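Local structure of inositol dehydrogenase (Lactobacillus casei, 4MKX) at residues F143-S146 / Y147-A150; Y149-Q152 / L153-G157; F303-A306 / F307-E311; M271-I274 / A275-P278. The protein probably oxidises scyllo-inositol with NAD as the cofactor, as a sugar alcohol dehydrogenase of the Gfo/Idh/MocA family. All coordinates share one frame; numbering follows the deposited sequence.

Interaction 1 (F143-S146 / Y147-A150); sequences FDDS and YRYA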
# COMPACT_ATOMS: atom_id res chain seq x y z
N PHE A 143 20.43 13.04 6.73
CA PHE A 143 19.63 13.63 7.80
C PHE A 143 18.14 13.39 7.66
O PHE A 143 17.36 13.82 8.50
CB PHE A 143 19.92 15.13 7.90
CG PHE A 143 21.31 15.42 8.34
CD1 PHE A 143 22.33 15.51 7.41
CD2 PHE A 143 21.60 15.57 9.68
CE1 PHE A 143 23.62 15.77 7.81
CE2 PHE A 143 22.90 15.83 10.09
CZ PHE A 143 23.90 15.92 9.15
N ASP A 144 17.75 12.68 6.61
CA ASP A 144 16.34 12.42 6.37
C ASP A 144 15.84 11.34 7.31
O ASP A 144 16.53 10.33 7.50
CB ASP A 144 16.17 11.95 4.92
CG ASP A 144 14.76 11.54 4.61
OD1 ASP A 144 13.88 12.43 4.49
OD2 ASP A 144 14.50 10.33 4.47
N ASP A 145 14.66 11.55 7.90
CA ASP A 145 14.13 10.63 8.90
C ASP A 145 14.00 9.21 8.37
O ASP A 145 14.32 8.26 9.09
CB ASP A 145 12.79 11.11 9.45
CG ASP A 145 12.94 12.25 10.45
OD1 ASP A 145 14.05 12.43 11.02
OD2 ASP A 145 11.93 12.94 10.69
N SER A 146 13.55 9.03 7.13
CA SER A 146 13.35 7.68 6.62
C SER A 146 14.69 6.98 6.34
O SER A 146 14.86 5.79 6.65
CB SER A 146 12.43 7.66 5.38
OG SER A 146 11.12 8.09 5.75
N TYR A 147 15.64 7.70 5.76
CA TYR A 147 16.97 7.15 5.54
C TYR A 147 17.65 6.79 6.86
O TYR A 147 18.30 5.75 6.95
CB TYR A 147 17.87 8.11 4.74
CG TYR A 147 17.65 7.99 3.24
CD1 TYR A 147 18.30 7.02 2.49
CD2 TYR A 147 16.76 8.84 2.59
CE1 TYR A 147 18.08 6.90 1.13
CE2 TYR A 147 16.53 8.72 1.23
CZ TYR A 147 17.20 7.76 0.50
OH TYR A 147 16.98 7.64 -0.86
N ARG A 148 17.50 7.65 7.87
CA ARG A 148 18.08 7.38 9.18
C ARG A 148 17.47 6.16 9.84
O ARG A 148 18.17 5.38 10.48
CB ARG A 148 17.99 8.61 10.11
CG ARG A 148 19.03 9.67 9.77
CD ARG A 148 19.11 10.79 10.83
NE ARG A 148 17.85 11.53 10.95
CZ ARG A 148 17.74 12.80 11.35
NH1 ARG A 148 18.82 13.51 11.66
NH2 ARG A 148 16.55 13.36 11.43
N TYR A 149 16.16 5.99 9.69
CA TYR A 149 15.47 4.83 10.24
C TYR A 149 16.00 3.55 9.61
O TYR A 149 16.23 2.55 10.31
CB TYR A 149 13.94 4.96 10.04
CG TYR A 149 13.14 3.80 10.61
CD1 TYR A 149 12.72 3.80 11.93
CD2 TYR A 149 12.80 2.71 9.81
CE1 TYR A 149 11.99 2.73 12.45
CE2 TYR A 149 12.07 1.65 10.31
CZ TYR A 149 11.67 1.67 11.63
OH TYR A 149 10.95 0.61 12.13
N ALA A 150 16.21 3.56 8.30
CA ALA A 150 16.75 2.39 7.60
C ALA A 150 18.19 2.12 8.01
O ALA A 150 18.59 0.97 8.15
CB ALA A 150 16.66 2.58 6.09
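R148 NH2 donates to D145 OD1 at 2.7 Å, a salt bridge three residues apart on the first turn of a helix. The carboxylate meets the guanidinium at its edge, and the two planes are only 25° apart. The R148 chain bends at chi3 (-62°), and this turns its end back toward the start of the helix. There F143 O sits over one guanidinium face, 3.0 Å above the plane. The carbonyl oxygen makes no hydrogen bond with R148, but its partial negative charge probably suits the cation. A leucine in place of R148 would probably leave the D145 carboxylate without its charged mate and take the cation away from beside F143 O. D144 is the N-cap of helix 145-155, in the region that follows the Rossmann strands. Its OD2 accepts from Y147 N at 3.1 Å, on the anti side of the carboxylate. S146 N adds a weak bond to the same oxygen. The other oxygen, OD1, forms a salt bridge with R302. The first turn is closed by the backbone bond from R148 N to D144 O at 2.9 Å. D144 OD2 also lies at the edge of the Y147 ring, 3.3 Å from CD2. The ring hydroxyl binds T263, and helix 197-207 packs on the ring. F143 CD2 stands 4.0 Å from R148 NH1, with the ring and guanidinium planes steeply inclined. S146 OG bonds to L282 N of the second subunit.

Interaction 2 (Y149-Q152 / L153-G157); sequences YAKQ and LVDQG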
# COMPACT_ATOMS: atom_id res chain seq x y z
N TYR A 149 16.16 5.99 9.69
CA TYR A 149 15.47 4.83 10.24
C TYR A 149 16.00 3.55 9.61
O TYR A 149 16.23 2.55 10.31
CB TYR A 149 13.94 4.96 10.04
CG TYR A 149 13.14 3.80 10.61
CD1 TYR A 149 12.72 3.80 11.93
CD2 TYR A 149 12.80 2.71 9.81
CE1 TYR A 149 11.99 2.73 12.45
CE2 TYR A 149 12.07 1.65 10.31
CZ TYR A 149 11.67 1.67 11.63
OH TYR A 149 10.95 0.61 12.13
N ALA A 150 16.21 3.56 8.30
CA ALA A 150 16.75 2.39 7.60
C ALA A 150 18.19 2.12 8.01
O ALA A 150 18.59 0.97 8.15
CB ALA A 150 16.66 2.58 6.09
N LYS A 151 18.98 3.18 8.17
CA LYS A 151 20.36 3.03 8.59
C LYS A 151 20.43 2.36 9.96
O LYS A 151 21.27 1.50 10.21
CB LYS A 151 21.03 4.41 8.65
CG LYS A 151 22.52 4.38 9.00
CD LYS A 151 23.32 3.64 7.94
CE LYS A 151 24.82 4.02 8.01
NZ LYS A 151 25.37 3.84 9.38
N GLN A 152 19.51 2.76 10.83
CA GLN A 152 19.43 2.20 12.17
C GLN A 152 19.16 0.69 12.12
O GLN A 152 19.83 -0.08 12.80
CB GLN A 152 18.32 2.91 12.93
CG GLN A 152 18.14 2.50 14.36
CD GLN A 152 17.26 3.49 15.09
OE1 GLN A 152 16.98 4.58 14.57
NE2 GLN A 152 16.83 3.13 16.29
N LEU A 153 18.19 0.28 11.31
CA LEU A 153 17.93 -1.15 11.13
C LEU A 153 19.17 -1.89 10.62
O LEU A 153 19.50 -2.98 11.10
CB LEU A 153 16.77 -1.38 10.15
CG LEU A 153 15.41 -0.90 10.63
CD1 LEU A 153 14.36 -1.20 9.58
CD2 LEU A 153 15.09 -1.58 11.94
N VAL A 154 19.86 -1.30 9.65
CA VAL A 154 21.06 -1.91 9.10
C VAL A 154 22.16 -2.02 10.17
O VAL A 154 22.80 -3.07 10.28
CB VAL A 154 21.57 -1.13 7.87
CG1 VAL A 154 22.98 -1.55 7.50
CG2 VAL A 154 20.63 -1.32 6.69
N ASP A 155 22.36 -0.96 10.94
CA ASP A 155 23.41 -0.94 11.96
C ASP A 155 23.14 -1.95 13.07
O ASP A 155 24.08 -2.50 13.67
CB ASP A 155 23.54 0.46 12.57
CG ASP A 155 24.25 1.43 11.65
OD1 ASP A 155 24.87 0.98 10.66
OD2 ASP A 155 24.17 2.65 11.91
N GLN A 156 21.87 -2.18 13.35
CA GLN A 156 21.45 -3.14 14.37
C GLN A 156 21.56 -4.59 13.89
O GLN A 156 21.32 -5.51 14.66
CB GLN A 156 20.03 -2.85 14.84
CG GLN A 156 19.91 -1.60 15.69
CD GLN A 156 18.47 -1.20 15.97
OE1 GLN A 156 17.53 -1.83 15.48
NE2 GLN A 156 18.29 -0.14 16.75
N GLY A 157 21.89 -4.77 12.61
CA GLY A 157 22.09 -6.10 12.04
C GLY A 157 20.82 -6.77 11.55
O GLY A 157 20.81 -7.97 11.25
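K151 reaches forward one turn to D155, and its side chain can be followed outward from the helix. CB leads to CG with chi1 at -177°, which sets CG beside the carbonyl carbon. CG lies 3.8 Å from D155 OD2. The chain bends at chi2, and CD and CE then run past the carboxylate, with K151 CE 4.0 Å from D155 OD1. A second bend, at chi4, brings NZ to the carboxylate. NZ donates to D155 OD2 at 3.0 Å on its syn lone pair and makes a weaker bond to OD1 at 3.2 Å. The ammonium is thus shared, unequally, between the two oxygens of the salt bridge. An alanine at K151 would probably leave the D155 carboxylate without this cation and freer to turn. On another side of the helix, Y149 CE2 meets L153 CD1 at 3.7 Å, an apolar contact. Q152 and Q156 lie side by side and point the same way, with their amide planes nearly perpendicular. Q152 CG is 3.6 Å from Q156 NE2, while Q156 OE1 bonds to K158. At G157 the backbone leaves helical angles, with phi at 86°, in a Schellman motif; its N bonds to V154 O. K151 and V154 face helix 197-207, where both touch F206. A150 rests on strand 271-274. Y149 and L153 pack against N281 and V285 of the second subunit.

Interaction 3 (F303-A306 / F307-E311); sequences FAQA and FLSEE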
# COMPACT_ATOMS: atom_id res chain seq x y z
N PHE A 303 12.40 16.77 0.65
CA PHE A 303 13.51 16.82 1.59
C PHE A 303 13.51 18.02 2.51
O PHE A 303 14.53 18.37 3.08
CB PHE A 303 14.86 16.67 0.86
CG PHE A 303 15.10 15.27 0.35
CD1 PHE A 303 15.25 14.22 1.25
CD2 PHE A 303 15.16 15.01 -1.02
CE1 PHE A 303 15.46 12.92 0.79
CE2 PHE A 303 15.38 13.72 -1.48
CZ PHE A 303 15.52 12.66 -0.57
N ALA A 304 12.33 18.62 2.69
CA ALA A 304 12.21 19.78 3.57
C ALA A 304 12.80 19.54 4.96
O ALA A 304 13.55 20.37 5.48
CB ALA A 304 10.75 20.21 3.68
N GLN A 305 12.42 18.42 5.57
CA GLN A 305 12.90 18.06 6.90
C GLN A 305 14.40 17.84 6.92
O GLN A 305 15.08 18.29 7.85
CB GLN A 305 12.17 16.80 7.39
CG GLN A 305 12.74 16.22 8.70
CD GLN A 305 13.74 15.10 8.46
OE1 GLN A 305 13.44 14.13 7.75
NE2 GLN A 305 14.93 15.24 9.03
N ALA A 306 14.92 17.18 5.90
CA ALA A 306 16.35 16.88 5.85
C ALA A 306 17.19 18.14 5.74
O ALA A 306 18.27 18.22 6.32
CB ALA A 306 16.66 15.95 4.69
N PHE A 307 16.72 19.12 4.97
CA PHE A 307 17.44 20.38 4.87
C PHE A 307 17.53 21.08 6.22
O PHE A 307 18.60 21.53 6.62
CB PHE A 307 16.79 21.32 3.84
CG PHE A 307 16.99 20.88 2.42
CD1 PHE A 307 18.26 20.53 1.95
CD2 PHE A 307 15.91 20.80 1.55
CE1 PHE A 307 18.44 20.12 0.63
CE2 PHE A 307 16.09 20.39 0.23
CZ PHE A 307 17.36 20.04 -0.22
N LEU A 308 16.40 21.19 6.92
CA LEU A 308 16.38 21.81 8.24
C LEU A 308 17.29 21.08 9.21
O LEU A 308 18.05 21.71 9.95
CB LEU A 308 14.94 21.86 8.79
CG LEU A 308 14.06 22.96 8.20
CD1 LEU A 308 12.58 22.64 8.40
CD2 LEU A 308 14.42 24.30 8.85
N SER A 309 17.24 19.75 9.20
CA SER A 309 18.07 18.97 10.11
C SER A 309 19.57 19.14 9.83
O SER A 309 20.34 19.27 10.77
CB SER A 309 17.69 17.49 10.08
OG SER A 309 16.41 17.31 10.68
N GLU A 310 19.99 19.13 8.57
CA GLU A 310 21.41 19.31 8.29
C GLU A 310 21.90 20.72 8.62
O GLU A 310 23.03 20.89 9.03
CB GLU A 310 21.79 18.95 6.84
CG GLU A 310 21.45 20.01 5.80
CD GLU A 310 21.84 19.62 4.39
OE1 GLU A 310 22.65 18.68 4.20
OE2 GLU A 310 21.32 20.26 3.44
N GLU A 311 21.04 21.72 8.43
CA GLU A 311 21.40 23.09 8.78
C GLU A 311 21.58 23.20 10.29
O GLU A 311 22.54 23.79 10.77
CB GLU A 311 20.32 24.07 8.30
CG GLU A 311 20.22 24.19 6.78
CD GLU A 311 18.84 24.59 6.34
OE1 GLU A 311 17.97 24.74 7.22
OE2 GLU A 311 18.59 24.72 5.12
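Q305 NE2 donates to S309 OG at 3.0 Å, and the same amide nitrogen also bonds to F143 O. The hydroxyl oxygen lies close to the amide plane of Q305, so the donor is well aimed. The chain bends at chi2 (-96°), which turns the amide along the helix toward S309. S309 CB is 3.7 Å from NE2. The other end of the amide, OE1, accepts from D145 N. Both ends are therefore used, and these bonds together fix which way round the amide sits. They join the start of helix 304-319 to the start of helix 145-155. F303 holds the N-cap position of helix 304-319, just after the short helix 299-302. Its O accepts from F307 N at 3.0 Å, and S309 N repeats the pattern two residues on, with Q305 O at 2.9 Å. The F307 ring leans back over this first turn. Its CD2 comes within 3.2 Å of F303 O, and CE2 lies 4.0 Å from F303 CB. Chi1 of F307 (-72°) sets CG beside its own backbone N, on the side of that carbonyl. The ring also packs on L28 of helix 27-38, the first helix of the Rossmann domain. E310 places its OE2 at the edge of the F307 ring, in plane. Farther along, E311 OE2 accepts from H32 and N35. L308 packs on N35, and F303 touches M140.

Interaction 4 (M271-I274 / A275-P278); sequences MLRI and AQVP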
# COMPACT_ATOMS: atom_id res chain seq x y z
N MET A 271 15.17 -7.29 3.47
CA MET A 271 15.19 -6.32 2.39
C MET A 271 14.41 -5.12 2.90
O MET A 271 13.51 -5.27 3.72
CB MET A 271 14.48 -6.95 1.20
CG MET A 271 14.46 -6.15 -0.05
SD MET A 271 13.84 -7.23 -1.36
CE MET A 271 13.73 -5.97 -2.64
N LEU A 272 14.80 -3.93 2.48
CA LEU A 272 13.95 -2.79 2.78
C LEU A 272 13.97 -1.81 1.63
O LEU A 272 14.91 -1.81 0.82
CB LEU A 272 14.34 -2.13 4.10
CG LEU A 272 15.76 -1.64 4.24
CD1 LEU A 272 15.87 -0.23 3.69
CD2 LEU A 272 16.23 -1.66 5.71
N ARG A 273 12.91 -1.01 1.53
CA ARG A 273 12.84 0.05 0.55
C ARG A 273 12.50 1.34 1.25
O ARG A 273 11.65 1.39 2.13
CB ARG A 273 11.80 -0.27 -0.53
CG ARG A 273 12.24 -1.41 -1.42
CD ARG A 273 11.19 -1.75 -2.46
NE ARG A 273 11.73 -2.70 -3.43
CZ ARG A 273 11.00 -3.45 -4.23
NH1 ARG A 273 9.68 -3.38 -4.18
NH2 ARG A 273 11.59 -4.28 -5.08
N ILE A 274 13.20 2.39 0.87
CA ILE A 274 12.92 3.72 1.35
C ILE A 274 12.21 4.44 0.21
O ILE A 274 12.77 4.62 -0.86
CB ILE A 274 14.22 4.44 1.69
CG1 ILE A 274 14.99 3.60 2.72
CG2 ILE A 274 13.94 5.84 2.20
CD1 ILE A 274 16.49 3.76 2.63
N ALA A 275 10.94 4.78 0.45
CA ALA A 275 10.07 5.44 -0.52
C ALA A 275 9.93 4.66 -1.82
O ALA A 275 10.15 5.19 -2.91
CB ALA A 275 10.51 6.88 -0.79
N GLN A 276 9.56 3.39 -1.67
CA GLN A 276 9.14 2.53 -2.77
C GLN A 276 8.28 3.32 -3.76
O GLN A 276 8.47 3.23 -4.98
CB GLN A 276 8.35 1.38 -2.16
CG GLN A 276 7.77 0.40 -3.13
CD GLN A 276 7.31 -0.84 -2.42
OE1 GLN A 276 7.97 -1.86 -2.47
NE2 GLN A 276 6.15 -0.77 -1.76
N VAL A 277 7.35 4.10 -3.22
CA VAL A 277 6.68 5.13 -4.01
C VAL A 277 6.72 6.43 -3.23
O VAL A 277 6.74 6.42 -1.99
CB VAL A 277 5.24 4.73 -4.37
CG1 VAL A 277 5.22 3.52 -5.32
CG2 VAL A 277 4.46 4.44 -3.10
N PRO A 278 6.78 7.57 -3.93
CA PRO A 278 7.00 8.82 -3.19
C PRO A 278 5.71 9.40 -2.62
O PRO A 278 5.18 10.38 -3.15
CB PRO A 278 7.56 9.76 -4.26
CG PRO A 278 7.06 9.22 -5.58
CD PRO A 278 6.91 7.73 -5.40
O HOH W 1 8.50 2.30 1.00
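Two extended side chains bring R273 and Q276 together. R273 is straight from CG to NE, and Q276 has CG anti to its backbone N (chi1 178°) and continues extended. Between them the backbone turns at A275, whose phi is positive at 56°. Q276 OE1 thus arrives at the edge of the guanidinium. R273 NH1 donates to it at 2.9 Å. The N-H points nearly straight at the oxygen, though NH1 lies off the line of the C=O and tilted from its plane. The oxygen lies in the guanidinium plane, while the amide plane is strongly inclined to it. OE1 also touches R273 CD at 3.2 Å. Lower down, the CB atoms of R273 and Q276 are 4.2 Å apart. A water accepts from Q276 N at 3.1 Å and makes a long, weak bond to R273 O. The guanidinium has stronger partners than Q276. NE forms a salt bridge with E264, NH2 one with E262 of the third subunit, and NH1 also bonds to Q276 O of that subunit. Such a set of acceptors probably offsets the nearby positive charge of R166. Strand 271-274 is the outermost strand of the mixed sheet within this chain, next to strand 260-267. It also pairs antiparallel with a strand of the second subunit, so the sheet runs on across the interface. L272 and I274 pack on helix 145-155, and P278 bonds through its backbone to S296.

All four contacts are local, so each closes only a turn of helix or the bend after a strand. From the N terminus, interaction 1 opens helix 145-155; interaction 2 lies on its later turns and the turn that leaves it. Interaction 4 follows at the edge strand of the mixed sheet. Interaction 3 comes last and starts helix 304-319. None nests or crosses; interactions 1 and 2 merely overlap, sharing Y149 and A150. Interaction 1 touches both 3 and 4, and A150 also packs on L272 and I274. Helix 145-155 is thus joined at its start to helix 304-319, and along its length to edge strand 271-274. Interactions 1, 2 and 4 also meet the second subunit.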